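Local structure of SmhA (Serratia marcescens, 7A27) at residues A[38-43]-A[60-65]; A[124-129]-A[300-305]; A[84-89]-A[340-345]. The protein is the A component of the tripartite alpha-pore-forming toxin Smh, here in its soluble form, and probably acts with its partner components to perforate target membranes. All coordinates share one frame; numbering follows the deposited sequence.

Contact 1: A[38-43]-A[60-65]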
loop_
_atom_site.group_PDB
_atom_site.type_symbol
_atom_site.label_atom_id
_atom_site.label_comp_id
_atom_site.label_asym_id
_atom_site.label_seq_id
_atom_site.Cartn_x
_atom_site.Cartn_y
_atom_site.Cartn_z
ATOM N N GLN A 38 10.992 8.175 -13.054
ATOM C CA GLN A 38 12.287 8.852 -12.819
ATOM C C GLN A 38 13.217 8.571 -13.997
ATOM O O GLN A 38 13.382 7.408 -14.355
ATOM C CB GLN A 38 12.894 8.375 -11.491
ATOM C CG GLN A 38 14.284 8.925 -11.201
ATOM C CD GLN A 38 14.322 10.431 -11.237
ATOM O OE1 GLN A 38 13.529 11.111 -10.592
ATOM N NE2 GLN A 38 15.260 10.961 -12.008
ATOM N N GLN A 39 13.776 9.638 -14.566
ATOM C CA GLN A 39 14.821 9.626 -15.607
ATOM C C GLN A 39 15.981 8.775 -15.076
ATOM O O GLN A 39 16.346 8.941 -13.917
ATOM C CB GLN A 39 15.243 11.087 -15.826
ATOM C CG GLN A 39 15.940 11.400 -17.142
ATOM C CD GLN A 39 16.567 12.781 -17.189
ATOM O OE1 GLN A 39 16.970 13.341 -16.166
ATOM N NE2 GLN A 39 16.716 13.316 -18.398
ATOM N N LEU A 40 16.514 7.861 -15.874
ATOM C CA LEU A 40 17.712 7.035 -15.557
ATOM C C LEU A 40 18.952 7.932 -15.638
ATOM O O LEU A 40 18.873 9.040 -16.219
ATOM C CB LEU A 40 17.828 5.890 -16.576
ATOM C CG LEU A 40 16.797 4.762 -16.444
ATOM C CD1 LEU A 40 16.514 4.087 -17.772
ATOM C CD2 LEU A 40 17.265 3.747 -15.419
ATOM N N LEU A 41 20.060 7.476 -15.060
ATOM C CA LEU A 41 21.367 8.167 -15.163
ATOM C C LEU A 41 22.017 7.626 -16.431
ATOM O O LEU A 41 22.195 6.402 -16.486
ATOM C CB LEU A 41 22.213 7.871 -13.915
ATOM C CG LEU A 41 23.623 8.454 -13.915
ATOM C CD1 LEU A 41 23.573 9.967 -13.974
ATOM C CD2 LEU A 41 24.394 7.983 -12.700
ATOM N N THR A 42 22.303 8.466 -17.420
ATOM C CA THR A 42 22.910 8.021 -18.711
ATOM C C THR A 42 24.422 8.310 -18.676
ATOM O O THR A 42 25.196 7.445 -19.111
ATOM C CB THR A 42 22.201 8.635 -19.941
ATOM O OG1 THR A 42 22.714 9.929 -20.263
ATOM C CG2 THR A 42 20.695 8.728 -19.795
ATOM N N SER A 43 24.816 9.484 -18.164
ATOM C CA SER A 43 26.200 10.032 -18.170
ATOM C C SER A 43 27.254 8.964 -17.870
ATOM O O SER A 43 27.069 8.181 -16.936
ATOM C CB SER A 43 26.325 11.188 -17.214
ATOM O OG SER A 43 27.648 11.699 -17.221
ATOM N N GLN A 60 17.860 -2.258 -10.475
ATOM C CA GLN A 60 17.345 -3.304 -9.567
ATOM C C GLN A 60 16.050 -2.810 -8.902
ATOM O O GLN A 60 15.167 -3.645 -8.666
ATOM C CB GLN A 60 18.489 -3.764 -8.658
ATOM C CG GLN A 60 18.135 -4.963 -7.775
ATOM C CD GLN A 60 17.680 -6.220 -8.493
ATOM O OE1 GLN A 60 16.574 -6.732 -8.250
ATOM N NE2 GLN A 60 18.543 -6.734 -9.367
ATOM N N LEU A 61 15.898 -1.500 -8.675
ATOM C CA LEU A 61 14.681 -0.892 -8.055
ATOM C C LEU A 61 13.520 -0.880 -9.057
ATOM O O LEU A 61 12.397 -1.216 -8.656
ATOM C CB LEU A 61 14.968 0.532 -7.571
ATOM C CG LEU A 61 15.756 0.654 -6.269
ATOM C CD1 LEU A 61 16.163 2.097 -6.050
ATOM C CD2 LEU A 61 14.963 0.127 -5.080
ATOM N N ARG A 62 13.771 -0.501 -10.310
ATOM C CA ARG A 62 12.720 -0.475 -11.357
ATOM C C ARG A 62 12.174 -1.892 -11.552
ATOM O O ARG A 62 10.949 -2.015 -11.726
ATOM C CB ARG A 62 13.259 0.149 -12.645
ATOM C CG ARG A 62 13.592 1.622 -12.480
ATOM C CD ARG A 62 14.512 2.137 -13.555
ATOM N NE ARG A 62 13.852 2.266 -14.842
ATOM C CZ ARG A 62 13.216 3.349 -15.250
ATOM N NH1 ARG A 62 13.122 4.414 -14.472
ATOM N NH2 ARG A 62 12.660 3.346 -16.446
ATOM N N GLN A 63 13.030 -2.924 -11.489
ATOM C CA GLN A 63 12.600 -4.346 -11.601
ATOM C C GLN A 63 11.604 -4.632 -10.472
ATOM O O GLN A 63 10.530 -5.158 -10.761
ATOM C CB GLN A 63 13.762 -5.347 -11.557
ATOM C CG GLN A 63 14.768 -5.169 -12.685
ATOM C CD GLN A 63 15.825 -6.247 -12.737
ATOM O OE1 GLN A 63 15.586 -7.398 -12.423
ATOM N NE2 GLN A 63 17.019 -5.895 -13.177
ATOM N N GLN A 64 11.905 -4.233 -9.234
ATOM C CA GLN A 64 11.038 -4.537 -8.063
ATOM C C GLN A 64 9.766 -3.692 -8.091
ATOM O O GLN A 64 8.738 -4.188 -7.585
ATOM C CB GLN A 64 11.825 -4.363 -6.769
ATOM C CG GLN A 64 12.976 -5.350 -6.682
ATOM C CD GLN A 64 12.487 -6.750 -6.966
ATOM O OE1 GLN A 64 11.414 -7.167 -6.519
ATOM N NE2 GLN A 64 13.256 -7.476 -7.756
ATOM N N ALA A 65 9.846 -2.478 -8.645
ATOM C CA ALA A 65 8.700 -1.554 -8.804
ATOM C C ALA A 65 7.736 -2.161 -9.821
ATOM O O ALA A 65 6.536 -2.198 -9.523
ATOM C CB ALA A 65 9.168 -0.187 -9.233
#

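Contact 2: A[124-129]-A[300-305]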
loop_
_atom_site.group_PDB
_atom_site.type_symbol
_atom_site.label_atom_id
_atom_site.label_comp_id
_atom_site.label_asym_id
_atom_site.label_seq_id
_atom_site.Cartn_x
_atom_site.Cartn_y
_atom_site.Cartn_z
ATOM N N ALA A 124 -5.761 -19.387 4.068
ATOM C CA ALA A 124 -4.590 -20.023 3.419
ATOM C C ALA A 124 -4.185 -19.226 2.175
ATOM O O ALA A 124 -2.958 -19.151 1.917
ATOM C CB ALA A 124 -4.886 -21.462 3.094
ATOM N N ALA A 125 -5.147 -18.639 1.458
ATOM C CA ALA A 125 -4.905 -17.817 0.255
ATOM C C ALA A 125 -4.135 -16.564 0.668
ATOM O O ALA A 125 -3.177 -16.190 -0.028
ATOM C CB ALA A 125 -6.207 -17.442 -0.404
ATOM N N ALA A 126 -4.571 -15.929 1.753
ATOM C CA ALA A 126 -3.923 -14.735 2.318
ATOM C C ALA A 126 -2.519 -15.117 2.797
ATOM O O ALA A 126 -1.575 -14.370 2.499
ATOM C CB ALA A 126 -4.759 -14.176 3.426
ATOM N N GLN A 127 -2.366 -16.249 3.488
ATOM C CA GLN A 127 -1.023 -16.659 3.962
ATOM C C GLN A 127 -0.066 -16.700 2.765
ATOM O O GLN A 127 1.049 -16.164 2.886
ATOM C CB GLN A 127 -1.014 -18.022 4.650
ATOM C CG GLN A 127 0.257 -18.275 5.467
ATOM C CD GLN A 127 0.334 -17.370 6.675
ATOM O OE1 GLN A 127 -0.559 -17.340 7.523
ATOM N NE2 GLN A 127 1.423 -16.630 6.757
ATOM N N ALA A 128 -0.496 -17.286 1.647
ATOM C CA ALA A 128 0.328 -17.455 0.426
ATOM C C ALA A 128 0.854 -16.098 -0.044
ATOM O O ALA A 128 2.049 -15.998 -0.383
ATOM C CB ALA A 128 -0.464 -18.143 -0.661
ATOM N N VAL A 129 -0.016 -15.097 -0.063
ATOM C CA VAL A 129 0.342 -13.719 -0.497
ATOM C C VAL A 129 1.319 -13.109 0.512
ATOM O O VAL A 129 2.300 -12.479 0.074
ATOM C CB VAL A 129 -0.911 -12.847 -0.672
ATOM C CG1 VAL A 129 -0.548 -11.388 -0.826
ATOM C CG2 VAL A 129 -1.760 -13.308 -1.847
ATOM N N LEU A 300 -1.417 -9.814 9.498
ATOM C CA LEU A 300 -2.560 -10.038 10.419
ATOM C C LEU A 300 -3.787 -10.586 9.666
ATOM O O LEU A 300 -4.714 -11.086 10.347
ATOM C CB LEU A 300 -2.920 -8.730 11.133
ATOM C CG LEU A 300 -1.797 -7.873 11.723
ATOM C CD1 LEU A 300 -2.377 -6.532 12.159
ATOM C CD2 LEU A 300 -1.072 -8.570 12.872
ATOM N N LEU A 301 -3.807 -10.525 8.330
ATOM C CA LEU A 301 -5.006 -10.878 7.518
ATOM C C LEU A 301 -5.331 -12.375 7.617
ATOM O O LEU A 301 -6.496 -12.715 7.822
ATOM C CB LEU A 301 -4.796 -10.436 6.072
ATOM C CG LEU A 301 -6.009 -10.608 5.157
ATOM C CD1 LEU A 301 -7.212 -9.841 5.657
ATOM C CD2 LEU A 301 -5.679 -10.170 3.755
ATOM N N PRO A 302 -4.366 -13.313 7.455
ATOM C CA PRO A 302 -4.664 -14.736 7.568
ATOM C C PRO A 302 -5.359 -15.063 8.906
ATOM O O PRO A 302 -6.377 -15.720 8.912
ATOM C CB PRO A 302 -3.269 -15.382 7.475
ATOM C CG PRO A 302 -2.442 -14.405 6.690
ATOM C CD PRO A 302 -2.953 -13.068 7.168
ATOM N N THR A 303 -4.804 -14.575 10.017
ATOM C CA THR A 303 -5.373 -14.729 11.375
ATOM C C THR A 303 -6.829 -14.249 11.376
ATOM O O THR A 303 -7.677 -14.973 11.908
ATOM C CB THR A 303 -4.524 -13.962 12.397
ATOM O OG1 THR A 303 -3.192 -14.443 12.217
ATOM C CG2 THR A 303 -5.019 -14.100 13.824
ATOM N N GLU A 304 -7.120 -13.090 10.782
ATOM C CA GLU A 304 -8.494 -12.532 10.790
ATOM C C GLU A 304 -9.433 -13.431 9.983
ATOM O O GLU A 304 -10.571 -13.578 10.425
ATOM C CB GLU A 304 -8.544 -11.064 10.382
ATOM C CG GLU A 304 -8.371 -10.141 11.588
ATOM C CD GLU A 304 -9.509 -10.125 12.603
ATOM O OE1 GLU A 304 -10.678 -10.032 12.187
ATOM O OE2 GLU A 304 -9.228 -10.194 13.811
ATOM N N TRP A 305 -9.002 -14.045 8.883
ATOM C CA TRP A 305 -9.884 -14.990 8.152
ATOM C C TRP A 305 -10.110 -16.218 9.041
ATOM O O TRP A 305 -11.260 -16.696 9.134
ATOM C CB TRP A 305 -9.365 -15.350 6.746
ATOM C CG TRP A 305 -9.828 -14.424 5.657
ATOM C CD1 TRP A 305 -9.078 -13.578 4.894
ATOM C CD2 TRP A 305 -11.190 -14.235 5.240
ATOM N NE1 TRP A 305 -9.878 -12.888 4.024
ATOM C CE2 TRP A 305 -11.178 -13.273 4.221
ATOM C CE3 TRP A 305 -12.413 -14.783 5.640
ATOM C CZ2 TRP A 305 -12.347 -12.852 3.602
ATOM C CZ3 TRP A 305 -13.562 -14.371 5.021
ATOM C CH2 TRP A 305 -13.526 -13.417 4.016
#

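Contact 3: A[84-89]-A[340-345]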
loop_
_atom_site.group_PDB
_atom_site.type_symbol
_atom_site.label_atom_id
_atom_site.label_comp_id
_atom_site.label_asym_id
_atom_site.label_seq_id
_atom_site.Cartn_x
_atom_site.Cartn_y
_atom_site.Cartn_z
ATOM N N SER A 84 -15.543 -10.058 -1.236
ATOM C CA SER A 84 -16.836 -9.799 -1.926
ATOM C C SER A 84 -17.585 -11.124 -2.035
ATOM O O SER A 84 -18.775 -11.182 -1.636
ATOM C CB SER A 84 -16.667 -9.232 -3.309
ATOM O OG SER A 84 -15.841 -8.089 -3.287
ATOM N N ASN A 85 -16.885 -12.128 -2.585
ATOM C CA ASN A 85 -17.420 -13.490 -2.811
ATOM C C ASN A 85 -18.059 -13.979 -1.507
ATOM O O ASN A 85 -19.204 -14.452 -1.548
ATOM C CB ASN A 85 -16.338 -14.443 -3.337
ATOM C CG ASN A 85 -16.017 -14.281 -4.811
ATOM O OD1 ASN A 85 -16.364 -13.284 -5.433
ATOM N ND2 ASN A 85 -15.390 -15.296 -5.393
ATOM N N PHE A 86 -17.360 -13.831 -0.383
ATOM C CA PHE A 86 -17.860 -14.290 0.930
ATOM C C PHE A 86 -19.133 -13.509 1.277
ATOM O O PHE A 86 -20.100 -14.125 1.753
ATOM C CB PHE A 86 -16.802 -14.153 2.022
ATOM C CG PHE A 86 -17.080 -14.993 3.245
ATOM C CD1 PHE A 86 -17.965 -14.566 4.213
ATOM C CD2 PHE A 86 -16.468 -16.222 3.425
ATOM C CE1 PHE A 86 -18.237 -15.340 5.332
ATOM C CE2 PHE A 86 -16.743 -16.994 4.544
ATOM C CZ PHE A 86 -17.631 -16.548 5.497
ATOM N N ALA A 87 -19.163 -12.196 1.048
ATOM C CA ALA A 87 -20.361 -11.377 1.323
ATOM C C ALA A 87 -21.541 -11.954 0.554
ATOM O O ALA A 87 -22.622 -12.146 1.176
ATOM C CB ALA A 87 -20.136 -9.935 0.964
ATOM N N ALA A 88 -21.328 -12.236 -0.735
ATOM C CA ALA A 88 -22.362 -12.788 -1.636
ATOM C C ALA A 88 -22.921 -14.083 -1.041
ATOM O O ALA A 88 -24.141 -14.262 -1.058
ATOM C CB ALA A 88 -21.799 -13.007 -3.012
ATOM N N LEU A 89 -22.052 -14.939 -0.510
ATOM C CA LEU A 89 -22.456 -16.237 0.092
ATOM C C LEU A 89 -23.318 -15.992 1.342
ATOM O O LEU A 89 -24.302 -16.726 1.530
ATOM C CB LEU A 89 -21.219 -17.086 0.419
ATOM C CG LEU A 89 -20.387 -17.566 -0.772
ATOM C CD1 LEU A 89 -19.253 -18.448 -0.288
ATOM C CD2 LEU A 89 -21.216 -18.316 -1.803
ATOM N N GLU A 340 -26.113 -7.451 6.574
ATOM C CA GLU A 340 -25.963 -5.976 6.406
ATOM C C GLU A 340 -24.492 -5.611 6.612
ATOM O O GLU A 340 -23.987 -4.778 5.847
ATOM C CB GLU A 340 -26.850 -5.182 7.372
ATOM C CG GLU A 340 -28.336 -5.273 7.030
ATOM C CD GLU A 340 -29.342 -4.690 8.026
ATOM O OE1 GLU A 340 -30.508 -5.207 8.066
ATOM O OE2 GLU A 340 -28.982 -3.708 8.753
ATOM N N LYS A 341 -23.852 -6.199 7.624
ATOM C CA LYS A 341 -22.426 -5.944 7.967
ATOM C C LYS A 341 -21.546 -6.346 6.780
ATOM O O LYS A 341 -20.639 -5.571 6.443
ATOM C CB LYS A 341 -21.968 -6.698 9.219
ATOM C CG LYS A 341 -22.606 -6.239 10.519
ATOM C CD LYS A 341 -22.232 -7.089 11.713
ATOM C CE LYS A 341 -23.046 -6.771 12.951
ATOM N NZ LYS A 341 -22.784 -7.746 14.040
ATOM N N TRP A 342 -21.815 -7.506 6.165
ATOM C CA TRP A 342 -21.033 -8.002 5.006
ATOM C C TRP A 342 -21.310 -7.129 3.770
ATOM O O TRP A 342 -20.340 -6.893 3.013
ATOM C CB TRP A 342 -21.287 -9.486 4.757
ATOM C CG TRP A 342 -20.569 -10.394 5.708
ATOM C CD1 TRP A 342 -21.060 -10.967 6.847
ATOM C CD2 TRP A 342 -19.214 -10.849 5.603
ATOM N NE1 TRP A 342 -20.106 -11.734 7.455
ATOM C CE2 TRP A 342 -18.963 -11.678 6.715
ATOM C CE3 TRP A 342 -18.184 -10.625 4.689
ATOM C CZ2 TRP A 342 -17.729 -12.281 6.933
ATOM C CZ3 TRP A 342 -16.962 -11.223 4.904
ATOM C CH2 TRP A 342 -16.741 -12.045 6.006
ATOM N N GLN A 343 -22.544 -6.637 3.578
ATOM C CA GLN A 343 -22.876 -5.756 2.425
ATOM C C GLN A 343 -22.089 -4.450 2.529
ATOM O O GLN A 343 -21.560 -4.006 1.489
ATOM C CB GLN A 343 -24.382 -5.500 2.300
ATOM C CG GLN A 343 -25.081 -6.681 1.648
ATOM C CD GLN A 343 -24.317 -7.076 0.403
ATOM O OE1 GLN A 343 -24.069 -6.226 -0.453
ATOM N NE2 GLN A 343 -23.907 -8.342 0.309
ATOM N N LEU A 344 -22.012 -3.880 3.731
ATOM C CA LEU A 344 -21.300 -2.611 3.976
ATOM C C LEU A 344 -19.823 -2.841 3.625
ATOM O O LEU A 344 -19.226 -1.998 2.905
ATOM C CB LEU A 344 -21.486 -2.218 5.444
ATOM C CG LEU A 344 -21.437 -0.718 5.750
ATOM C CD1 LEU A 344 -22.863 -0.164 5.810
ATOM C CD2 LEU A 344 -20.658 -0.420 7.050
ATOM N N PHE A 345 -19.274 -3.969 4.093
ATOM C CA PHE A 345 -17.875 -4.403 3.840
ATOM C C PHE A 345 -17.687 -4.547 2.329
ATOM O O PHE A 345 -16.734 -3.954 1.810
ATOM C CB PHE A 345 -17.548 -5.673 4.634
ATOM C CG PHE A 345 -16.173 -6.261 4.420
ATOM C CD1 PHE A 345 -15.077 -5.465 4.121
ATOM C CD2 PHE A 345 -15.966 -7.622 4.563
ATOM C CE1 PHE A 345 -13.823 -6.026 3.937
ATOM C CE2 PHE A 345 -14.710 -8.171 4.384
ATOM C CZ PHE A 345 -13.643 -7.371 4.090
#

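Contact 1: A[38-43]-A[60-65]
The guanidinium of R62 has the side chain of L40 over one face and the backbone O of Q38 at its edge, near its plane. L40 CG stands 4.0 Å above that plane, over the centre of the group. L40 crosses the arginine at a slant, with L40 CD2 3.7 Å from R62 CD. The other methyl, CD1, lies nearer NH2. At the edge, R62 NH1 gives a hydrogen bond to Q38 O of 3.0 Å. It is weak, because the angle at the hydrogen is only 123°. The arginine comes from helix 48-96 and spans a wide gap, since the CA atoms of Q38 and R62 are 9.5 Å apart. A bend at chi3 (72°) lets NH1 reach Q38 O while L40 lies over the group. Q38 is the first residue to leave helix 14-37. Its amide faces the other way: NE2 bonds to Q39 O and M232 O, and OE1 to S234 N. Q58, one turn before R62, also holds this loop, with OE1 taking the N-H of L41. The contact thus joins the loop after helix 14-37 to helix 48-96. The charged group meets one carbonyl O and apolar carbons, so the polar hold is slight.

Contact 2: A[124-129]-A[300-305]
Q127 lies across the ring of P302, the two side chains crossing at about a right angle. From CB its chain leaves helix 104-155 with CG anti to the backbone N (chi1 -164°), then bends at chi2. CB and CG stay farther from P302 than CD and OE1 do. The bend brings CD within 4.1 Å of P302 CG. OE1 goes further and rests on the ring, 3.3 Å from P302 CB and 3.6 Å from P302 CG. Next to Q127, A126 points its methyl at helix 301-321. A126 CB lies 4.0 Å from P302 CG and 4.1 Å from L301 CD2, so it sits against both residues. Segments 124-129 and 301-305 run antiparallel (176°), with axes 8.2 Å apart at closest. The small alanine lets the CA atoms of A126 and P302 come within 5.3 Å. P302 lies in the first turn of helix 301-321, where a proline lacking N-H costs little. Its carbonyl takes a weak bond from Q123 NE2, one turn before Q127. W305, one turn on, packs edge-to-face with Y122. The chemistry is therefore mainly apolar: a methyl and a proline ring set the close spacing, and a glutamine covers the exposed flank.

Contact 3: A[84-89]-A[340-345]
This is a buried, aromatic helix-helix contact between helix 48-96 and helix 325-358, well over two hundred residues apart in the chain. F86 and W342 carry it, with A87 at the point where the backbones come nearest. The F86 ring meets one face of the indole. Its CD1 is 3.3 Å above the indole plane, toward the rim, and touches W342 CH2. CE1 reaches W342 CZ2 at 3.5 Å. The phenyl and the six-membered ring of W342 have centroids 4.6 Å apart and planes inclined at 33°, so the pair is oblique. F86 CG is anti to the backbone N (chi1 -161°), which carries the phenyl over one face of the indole. A87 packs its methyl against the W342 backbone and CB. A87 CB lies 4.0 Å from W342 CB and 3.7 Å from W342 O. The CA atoms of A87 and W342 are only 5.0 Å apart. On the outer side Q343 folds over A87. Its NE2 stays 4.1 Å from A87 O and gives its hydrogen bond to N91 OD1. The indole N-H is also satisfied, by the carbonyl of L9 in the N-terminal segment. Y312 and V308 of helix 301-321 bring further side chains to W342 and F86, respectively. L115 and A119 of helix 104-155 touch F86. The axes of segments 84-89 and 340-345 cross at -152° and approach to 9.0 Å. The contact ties helix 48-96 to the last long helix in an elongated helical bundle, consistent with the soluble form of a ClyA-like alpha-pore-forming toxin component.

Contacts 2 and 3 are buried helix-helix contacts, whereas contact 1 is only partly buried and joins a loop to a helix. Contacts 1 and 3 share helix 48-96, yet their centres lie 42 Å apart on opposite sides of the chain's centre. Contacts 2 and 3 touch: W305 of 300-305 packs on both F86 and W342, so their apolar layers run together. Along the chain, contact 2 is nested inside the loop closed by contact 3. Chemistry follows place. Contact 1 rests on an arginine between a carbonyl and a leucine, contact 2 on alanine and proline with a glutamine at the rim, and contact 3 on two aromatic rings.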